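Local coordinates for AclR protein (Streptomyces galilaeus, PDB 2GEY), which is a putative hydroxylase that probably acts in the biosynthesis of an aromatic polyketide antibiotic and has a SnoaL-like alpha+beta barrel fold, at residues 77-82 with 103-108; 99-104 with 119-124. All coordinates share one frame; numbering follows the deposited sequence. Where two conformers were deposited one is given.

Contact 1: residues 77-82 with 103-108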
loop_
_atom_site.group_PDB
_atom_site.type_symbol
_atom_site.label_atom_id
_atom_site.label_comp_id
_atom_site.label_asym_id
_atom_site.label_seq_id
_atom_site.Cartn_x
_atom_site.Cartn_y
_atom_site.Cartn_z
ATOM N N LEU A 77 8.697 -3.286 -6.708
ATOM C CA LEU A 77 9.586 -2.711 -5.710
ATOM C C LEU A 77 8.735 -2.086 -4.630
ATOM O O LEU A 77 7.845 -1.288 -4.935
ATOM C CB LEU A 77 10.468 -1.623 -6.308
ATOM C CG LEU A 77 11.401 -2.096 -7.429
ATOM C CD1 LEU A 77 10.695 -1.997 -8.767
ATOM C CD2 LEU A 77 12.654 -1.264 -7.440
ATOM N N ARG A 78 9.012 -2.443 -3.388
ATOM C CA ARG A 78 8.414 -1.784 -2.239
ATOM C C ARG A 78 9.437 -0.759 -1.757
ATOM O O ARG A 78 10.567 -1.110 -1.395
ATOM C CB ARG A 78 8.082 -2.796 -1.141
ATOM C CG ARG A 78 7.428 -2.160 0.086
ATOM C CD ARG A 78 6.754 -3.186 0.988
ATOM N NE ARG A 78 7.647 -4.293 1.333
ATOM C CZ ARG A 78 8.533 -4.275 2.322
ATOM N NH1 ARG A 78 8.669 -3.225 3.101
ATOM N NH2 ARG A 78 9.286 -5.333 2.540
ATOM N N ILE A 79 9.020 0.502 -1.751
ATOM C CA ILE A 79 9.920 1.629 -1.579
ATOM C C ILE A 79 9.424 2.564 -0.479
ATOM O O ILE A 79 8.227 2.845 -0.393
ATOM C CB ILE A 79 10.031 2.416 -2.900
ATOM C CG1 ILE A 79 10.702 1.546 -3.972
ATOM C CG2 ILE A 79 10.793 3.730 -2.699
ATOM C CD1 ILE A 79 10.513 2.036 -5.379
ATOM N N THR A 80 10.355 3.044 0.341
ATOM C CA THR A 80 10.088 4.109 1.294
ATOM C C THR A 80 10.802 5.362 0.811
ATOM O O THR A 80 11.996 5.325 0.497
ATOM C CB THR A 80 10.572 3.724 2.698
ATOM O OG1 THR A 80 9.829 2.580 3.145
ATOM C CG2 THR A 80 10.388 4.892 3.688
ATOM N N VAL A 81 10.056 6.456 0.725
ATOM C CA VAL A 81 10.609 7.744 0.319
ATOM C C VAL A 81 10.773 8.621 1.547
ATOM O O VAL A 81 9.875 8.685 2.393
ATOM C CB VAL A 81 9.701 8.468 -0.694
ATOM C CG1 VAL A 81 10.346 9.785 -1.139
ATOM C CG2 VAL A 81 9.424 7.572 -1.895
ATOM N N THR A 82 11.924 9.281 1.649
ATOM C CA THR A 82 12.159 10.285 2.686
ATOM C C THR A 82 12.679 11.557 2.044
ATOM O O THR A 82 13.400 11.505 1.054
ATOM C CB THR A 82 13.139 9.798 3.763
ATOM O OG1 THR A 82 14.381 9.418 3.167
ATOM C CG2 THR A 82 12.558 8.606 4.508
ATOM N N LEU A 103 5.423 3.276 -1.038
ATOM C CA LEU A 103 4.754 2.888 -2.268
ATOM C C LEU A 103 5.250 1.546 -2.765
ATOM O O LEU A 103 6.315 1.089 -2.364
ATOM C CB LEU A 103 4.970 3.963 -3.333
ATOM C CG LEU A 103 6.436 4.304 -3.636
ATOM C CD1 LEU A 103 6.922 3.552 -4.847
ATOM C CD2 LEU A 103 6.626 5.796 -3.832
ATOM N N VAL A 104 4.461 0.935 -3.636
ATOM C CA VAL A 104 4.894 -0.211 -4.403
ATOM C C VAL A 104 4.748 0.180 -5.866
ATOM O O VAL A 104 3.701 0.683 -6.291
ATOM C CB VAL A 104 4.088 -1.494 -4.091
ATOM C CG1 VAL A 104 4.481 -2.624 -5.060
ATOM C CG2 VAL A 104 4.317 -1.919 -2.656
ATOM N N GLU A 105 5.814 -0.024 -6.634
ATOM C CA GLU A 105 5.775 0.173 -8.074
ATOM C C GLU A 105 5.897 -1.179 -8.740
ATOM O O GLU A 105 6.747 -1.974 -8.356
ATOM C CB GLU A 105 6.931 1.059 -8.528
ATOM C CG GLU A 105 6.789 2.488 -8.035
ATOM C CD GLU A 105 7.792 3.435 -8.630
ATOM O OE1 GLU A 105 8.865 3.617 -8.003
ATOM O OE2 GLU A 105 7.507 4.018 -9.709
ATOM N N GLU A 106 5.061 -1.423 -9.742
ATOM C CA GLU A 106 5.119 -2.650 -10.512
ATOM C C GLU A 106 5.335 -2.258 -11.961
ATOM O O GLU A 106 4.657 -1.366 -12.470
ATOM C CB GLU A 106 3.843 -3.471 -10.323
ATOM C CG GLU A 106 3.856 -4.830 -11.006
ATOM C CD GLU A 106 2.571 -5.612 -10.813
ATOM O OE1 GLU A 106 1.725 -5.224 -9.967
ATOM O OE2 GLU A 106 2.411 -6.641 -11.505
ATOM N N LEU A 107 6.271 -2.939 -12.619
ATOM C CA LEU A 107 6.660 -2.621 -13.989
ATOM C C LEU A 107 6.658 -3.879 -14.843
ATOM O O LEU A 107 7.093 -4.935 -14.389
ATOM C CB LEU A 107 8.064 -2.008 -14.017
ATOM C CG LEU A 107 8.311 -0.692 -13.272
ATOM C CD1 LEU A 107 9.748 -0.262 -13.485
ATOM C CD2 LEU A 107 7.358 0.404 -13.717
ATOM N N ARG A 108 6.163 -3.763 -16.072
ATOM C CA ARG A 108 6.229 -4.853 -17.043
ATOM C C ARG A 108 7.104 -4.400 -18.208
ATOM O O ARG A 108 6.940 -3.282 -18.716
ATOM C CB ARG A 108 4.836 -5.261 -17.544
ATOM C CG ARG A 108 4.875 -6.514 -18.421
ATOM C CD ARG A 108 3.504 -7.034 -18.744
ATOM N NE ARG A 108 2.852 -6.240 -19.774
ATOM C CZ ARG A 108 3.043 -6.385 -21.085
ATOM N NH1 ARG A 108 3.910 -7.268 -21.574
ATOM N NH2 ARG A 108 2.365 -5.616 -21.924
#
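I79 and L103 face each other as a hydrogen-bonded pair of two antiparallel strands. Their backbones exchange two bonds, I79 N to L103 O at 2.8 Å and L103 N to I79 O at 2.9 Å. L77 and E105 form a second pair of this kind, with L77 N to E105 O at 2.9 Å. R78 and V104 sit between them as a non-hydrogen-bonded pair. There V104 CA approaches L77 O at 3.2 Å, a CA-H...O contact.

The apolar contacts lie mostly on the face of L77, I79, L103 and E105. The side chains of I79 and L103 run side by side and point the same way. L103 was modelled in two conformers. In the one described here, chi1 of 56° sets CG 4.1 Å from CB of I79. CD1 of L103 lies 3.8 Å from the same CB, and its other branch, CD2, meets V81 CG2, also at 3.8 Å. On the other face V104 CG2 rests loosely against CB and CG of R78.

R78 and E105 find polar partners outside the two strands. E105 OE1 passes 3.5 Å from the methyl I79 CD1 and hydrogen-bonds a bound glycerol, which may mark a pocket. R78 leads away to a salt bridge with E106 of the second subunit, and W118 of that subunit gives it a cation-pi contact.

Both strands are inner members of the curved sheet of the SnoaL-like alpha+beta barrel (NTF2 clan). Strand 62-71 flanks 74-84, and strand 113-122 flanks 98-110. Helix 3-18 covers L77 and L107, while the second subunit packs on the R78 and V104 side.

Contact 2: residues 99-104 with 119-124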
loop_
_atom_site.group_PDB
_atom_site.type_symbol
_atom_site.label_atom_id
_atom_site.label_comp_id
_atom_site.label_asym_id
_atom_site.label_seq_id
_atom_site.Cartn_x
_atom_site.Cartn_y
_atom_site.Cartn_z
ATOM N N VAL A 99 9.801 14.430 5.905
ATOM C CA VAL A 99 8.586 13.710 5.583
ATOM C C VAL A 99 8.950 12.344 5.031
ATOM O O VAL A 99 10.105 12.106 4.660
ATOM C CB VAL A 99 7.713 14.469 4.555
ATOM C CG1 VAL A 99 7.326 15.857 5.088
ATOM C CG2 VAL A 99 8.415 14.585 3.193
ATOM N N SER A 100 7.955 11.467 4.983
ATOM C CA SER A 100 8.104 10.134 4.417
ATOM C C SER A 100 6.794 9.638 3.815
ATOM O O SER A 100 5.694 10.082 4.192
ATOM C CB SER A 100 8.594 9.145 5.482
ATOM O OG SER A 100 7.608 8.968 6.495
ATOM N N TRP A 101 6.915 8.715 2.870
ATOM C CA TRP A 101 5.776 7.958 2.405
ATOM C C TRP A 101 6.246 6.622 1.843
ATOM O O TRP A 101 7.445 6.331 1.836
ATOM C CB TRP A 101 4.910 8.768 1.418
ATOM C CG TRP A 101 5.527 9.132 0.118
ATOM C CD1 TRP A 101 5.417 8.453 -1.055
ATOM C CD2 TRP A 101 6.305 10.299 -0.165
ATOM N NE1 TRP A 101 6.092 9.108 -2.049
ATOM C CE2 TRP A 101 6.643 10.251 -1.532
ATOM C CE3 TRP A 101 6.745 11.383 0.604
ATOM C CZ2 TRP A 101 7.407 11.244 -2.149
ATOM C CZ3 TRP A 101 7.507 12.359 -0.001
ATOM C CH2 TRP A 101 7.832 12.283 -1.369
ATOM N N HIS A 102 5.296 5.796 1.436
ATOM C CA HIS A 102 5.584 4.412 1.077
ATOM C C HIS A 102 4.827 4.086 -0.176
ATOM O O HIS A 102 3.714 4.568 -0.380
ATOM C CB HIS A 102 5.166 3.477 2.213
ATOM C CG HIS A 102 5.707 3.888 3.545
ATOM N ND1 HIS A 102 6.951 3.506 3.993
ATOM C CD2 HIS A 102 5.193 4.697 4.502
ATOM C CE1 HIS A 102 7.173 4.045 5.177
ATOM N NE2 HIS A 102 6.119 4.767 5.514
ATOM N N LEU A 103 5.423 3.276 -1.038
ATOM C CA LEU A 103 4.754 2.888 -2.268
ATOM C C LEU A 103 5.250 1.546 -2.765
ATOM O O LEU A 103 6.315 1.089 -2.364
ATOM C CB LEU A 103 4.970 3.963 -3.333
ATOM C CG LEU A 103 6.436 4.304 -3.636
ATOM C CD1 LEU A 103 6.922 3.552 -4.847
ATOM C CD2 LEU A 103 6.626 5.796 -3.832
ATOM N N VAL A 104 4.461 0.935 -3.636
ATOM C CA VAL A 104 4.894 -0.211 -4.403
ATOM C C VAL A 104 4.748 0.180 -5.866
ATOM O O VAL A 104 3.701 0.683 -6.291
ATOM C CB VAL A 104 4.088 -1.494 -4.091
ATOM C CG1 VAL A 104 4.481 -2.624 -5.060
ATOM C CG2 VAL A 104 4.317 -1.919 -2.656
ATOM N N ASP A 119 1.190 1.734 -9.804
ATOM C CA ASP A 119 1.642 2.146 -8.470
ATOM C C ASP A 119 0.536 2.013 -7.436
ATOM O O ASP A 119 -0.646 2.134 -7.759
ATOM C CB ASP A 119 2.211 3.577 -8.474
ATOM C CG ASP A 119 1.171 4.640 -8.815
ATOM O OD1 ASP A 119 0.096 4.689 -8.174
ATOM O OD2 ASP A 119 1.441 5.467 -9.721
ATOM N N VAL A 120 0.941 1.734 -6.206
ATOM C CA VAL A 120 0.070 1.839 -5.049
ATOM C C VAL A 120 0.840 2.695 -4.063
ATOM O O VAL A 120 1.892 2.283 -3.555
ATOM C CB VAL A 120 -0.264 0.461 -4.443
ATOM C CG1 VAL A 120 -1.050 0.621 -3.153
ATOM C CG2 VAL A 120 -1.025 -0.397 -5.443
ATOM N N ILE A 121 0.333 3.898 -3.812
ATOM C CA ILE A 121 1.050 4.870 -3.020
ATOM C C ILE A 121 0.290 5.186 -1.738
ATOM O O ILE A 121 -0.871 5.597 -1.782
ATOM C CB ILE A 121 1.291 6.170 -3.804
ATOM C CG1 ILE A 121 1.993 5.869 -5.133
ATOM C CG2 ILE A 121 2.112 7.152 -2.954
ATOM C CD1 ILE A 121 2.079 7.036 -6.055
ATOM N N ASN A 122 0.961 4.962 -0.610
ATOM C CA ASN A 122 0.461 5.336 0.697
ATOM C C ASN A 122 1.083 6.651 1.129
ATOM O O ASN A 122 2.213 6.669 1.636
ATOM C CB ASN A 122 0.785 4.264 1.741
ATOM C CG ASN A 122 0.418 4.699 3.142
ATOM O OD1 ASN A 122 -0.457 5.539 3.315
ATOM N ND2 ASN A 122 1.094 4.149 4.148
ATOM N N MET A 123 0.317 7.727 0.954
ATOM C CA MET A 123 0.758 9.064 1.346
ATOM C C MET A 123 0.284 9.441 2.751
ATOM O O MET A 123 0.499 10.561 3.213
ATOM C CB MET A 123 0.249 10.099 0.351
ATOM C CG MET A 123 0.739 9.894 -1.071
ATOM S SD MET A 123 1.413 11.404 -1.757
ATOM C CE MET A 123 3.103 11.187 -1.228
ATOM N N ARG A 124 -0.343 8.504 3.458
ATOM C CA ARG A 124 -0.872 8.823 4.787
ATOM C C ARG A 124 0.108 9.619 5.681
ATOM O O ARG A 124 -0.262 10.677 6.189
ATOM C CB ARG A 124 -1.372 7.554 5.493
ATOM C CG ARG A 124 -2.213 7.824 6.740
ATOM C CD ARG A 124 -2.140 6.660 7.723
ATOM N NE ARG A 124 -0.804 6.550 8.309
ATOM C CZ ARG A 124 -0.347 7.311 9.298
ATOM N NH1 ARG A 124 0.894 7.149 9.734
ATOM N NH2 ARG A 124 -1.123 8.221 9.879
#
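M123 lays its terminal methyl over one face of the W101 indole. M123 has two conformers, and this placement holds for the one described. CE stands 3.4 Å from the centroid of the five-membered ring, only 8° off the ring normal, a CH-pi contact. SD is farther off, at 5.0 Å from the same centroid, and adds an oblique Met-aromatic contact. The M123 chain is bent at chi2 and again at chi3 (90°), which turns SD and then CE back to the ring. I121 CG2 also reaches W101, 4.0 Å from CD1.

On the other face of the sheet, H102 and N122 run side by side, with ring and amide planes 28° apart. Their backbones are a hydrogen-bonded pair, with N122 N to H102 O at 2.8 Å. V104 and V120 form the next such pair. H102 ND1 is bonded to T80, and N122 ND2 to E38 of the second subunit. N122 OD1 accepts from R124 N at 3.0 Å in an Asx turn, the donor lying above the carbonyl plane.

The indole side is thus apolar, whereas V104 and V120 make the other face mixed. N122 uses both ends of its amide, one for the turn into helix 124-129 and one for the dimer.

Contacts 1 and 2 lie side by side in one sheet, their centres about 8 Å apart. Strand 98-110 is common to both, and L103 and V104 belong to each. It pairs with strand 74-84 in contact 1 and with strand 113-122 in contact 2, where the two form a beta hairpin. The chain order is 77-82, 99-104 overlapping 103-108, then 119-124. The contacts also meet directly: V81 N is probably hydrogen-bonded to W101 O, at 2.8 Å. Together they join three successive antiparallel strands of the SnoaL-like fold, and both reach the second subunit, so this part of the sheet also contributes to the dimer interface.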